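Local coordinates for Alpha/beta hydrolase (Streptomyces albidoflavus, PDB 6KSU), which probably acts as a standalone serine cyclase of the penicillin-binding-protein type, closing non-ribosomal peptide chains into macrolactams by heterochiral coupling, at residues A[124-127]-A[128-132]. Numbering follows the deposited sequence.
Sequences GTAT and VRQLL
Thr127 and Gln130 reach each other through their first torsions: chi1 of 63° sets Thr127 OG1 between its own backbone N and carbonyl carbon, facing the first turn of the helix, while chi1 of -62° swings Gln130 CG back beside its backbone N, from where the extended chain runs back past the start of the helix toward Ala126 and Thr127 N. Two reciprocal bonds result. Gln130 N donates to Thr127 OG1 at 3.1 Å in a fairly straight bond. In return, Thr127 N donates to Gln130 OE1 at 2.8 Å, a more bent bond (140°) whose donor stands well above the plane of the Gln130 carbonyl, off its lone pairs. The glutamine chain passes close against the threonine hydroxyl, with CG 3.1 Å from Thr127 OG1, and its OE1 packs against Ala126, 3.0 Å from Ala126 CA. The other end of the amide is tied down through a water, which accepts from Gln130 NE2 at 2.9 Å and donates to Thr125 O at 2.6 Å; both ends of the amide thus hold to the incoming loop. Thr127 O then accepts from Leu131 N at 2.8 Å, opening the regular helical bonding. Val128 and Leu131 turn their side chains to Leu182 of helix 176-189, and Arg129 forms a salt bridge with Asp105. Thr127 as N-cap and Gln130 three residues on, each side chain bonding the other's backbone N-H, make a capping box, which here starts the short helix 128-132 in the helical part of the beta-lactamase-like domain.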
loop_
_atom_site.group_PDB
_atom_site.type_symbol
_atom_site.label_atom_id
_atom_site.label_comp_id
_atom_site.label_asym_id
_atom_site.label_seq_id
_atom_site.Cartn_x
_atom_site.Cartn_y
_atom_site.Cartn_z
ATOM N N GLY A 124 9.599 15.059 15.642
ATOM C CA GLY A 124 8.975 14.888 16.941
ATOM C C GLY A 124 7.640 15.578 17.083
ATOM O O GLY A 124 6.893 15.263 18.009
ATOM N N THR A 125 7.317 16.504 16.185
ATOM C CA THR A 125 6.044 17.205 16.225
ATOM C C THR A 125 4.972 16.553 15.360
ATOM O O THR A 125 3.819 16.995 15.393
ATOM C CB THR A 125 6.239 18.672 15.807
ATOM O OG1 THR A 125 6.165 18.792 14.385
ATOM C CG2 THR A 125 7.590 19.180 16.271
ATOM N N ALA A 126 5.314 15.514 14.591
ATOM C CA ALA A 126 4.302 14.760 13.864
ATOM C C ALA A 126 3.584 13.790 14.809
ATOM O O ALA A 126 4.033 13.530 15.923
ATOM C CB ALA A 126 4.926 14.020 12.676
ATOM N N THR A 127 2.459 13.237 14.346
ATOM C CA THR A 127 1.601 12.394 15.166
ATOM C C THR A 127 1.357 11.017 14.548
ATOM O O THR A 127 1.407 10.818 13.327
ATOM C CB THR A 127 0.264 13.082 15.412
ATOM O OG1 THR A 127 -0.427 13.261 14.173
ATOM C CG2 THR A 127 0.498 14.464 16.075
ATOM N N VAL A 128 1.063 10.060 15.428
ATOM C CA VAL A 128 0.571 8.753 14.989
ATOM C C VAL A 128 -0.544 8.908 13.951
ATOM O O VAL A 128 -0.546 8.231 12.918
ATOM C CB VAL A 128 0.117 7.926 16.213
ATOM C CG1 VAL A 128 -0.614 6.655 15.782
ATOM C CG2 VAL A 128 1.317 7.580 17.079
ATOM N N ARG A 129 -1.489 9.822 14.182
ATOM C CA ARG A 129 -2.560 10.005 13.202
ATOM C C ARG A 129 -2.017 10.414 11.832
ATOM O O ARG A 129 -2.507 9.944 10.795
ATOM C CB ARG A 129 -3.564 11.047 13.688
ATOM C CG ARG A 129 -4.839 11.090 12.840
ATOM C CD ARG A 129 -5.642 12.365 13.074
ATOM N NE ARG A 129 -6.076 12.466 14.470
ATOM C CZ ARG A 129 -6.996 11.681 15.037
ATOM N NH1 ARG A 129 -7.601 10.724 14.336
ATOM N NH2 ARG A 129 -7.321 11.859 16.314
ATOM N N GLN A 130 -1.018 11.307 11.808
ATOM C CA GLN A 130 -0.419 11.697 10.540
ATOM C C GLN A 130 0.378 10.563 9.920
ATOM O O GLN A 130 0.420 10.444 8.695
ATOM C CB GLN A 130 0.487 12.914 10.729
ATOM C CG GLN A 130 -0.242 14.163 11.220
ATOM C CD GLN A 130 0.713 15.216 11.753
ATOM O OE1 GLN A 130 1.829 14.903 12.160
ATOM N NE2 GLN A 130 0.272 16.470 11.766
ATOM N N LEU A 131 1.071 9.769 10.743
ATOM C CA LEU A 131 1.812 8.635 10.204
ATOM C C LEU A 131 0.866 7.660 9.508
ATOM O O LEU A 131 1.066 7.316 8.337
ATOM C CB LEU A 131 2.607 7.937 11.307
ATOM C CG LEU A 131 3.797 8.684 11.929
ATOM C CD1 LEU A 131 4.383 7.812 13.026
ATOM C CD2 LEU A 131 4.856 9.008 10.924
ATOM N N LEU A 132 -0.214 7.282 10.187
ATOM C CA LEU A 132 -1.188 6.351 9.618
ATOM C C LEU A 132 -1.669 6.797 8.244
ATOM O O LEU A 132 -1.938 5.960 7.365
ATOM C CB LEU A 132 -2.400 6.215 10.559
ATOM C CG LEU A 132 -2.459 5.145 11.672
ATOM C CD1 LEU A 132 -2.277 3.718 11.152
ATOM C CD2 LEU A 132 -1.489 5.366 12.770
HETATM O O HOH W 1 1.802 17.679 13.915
#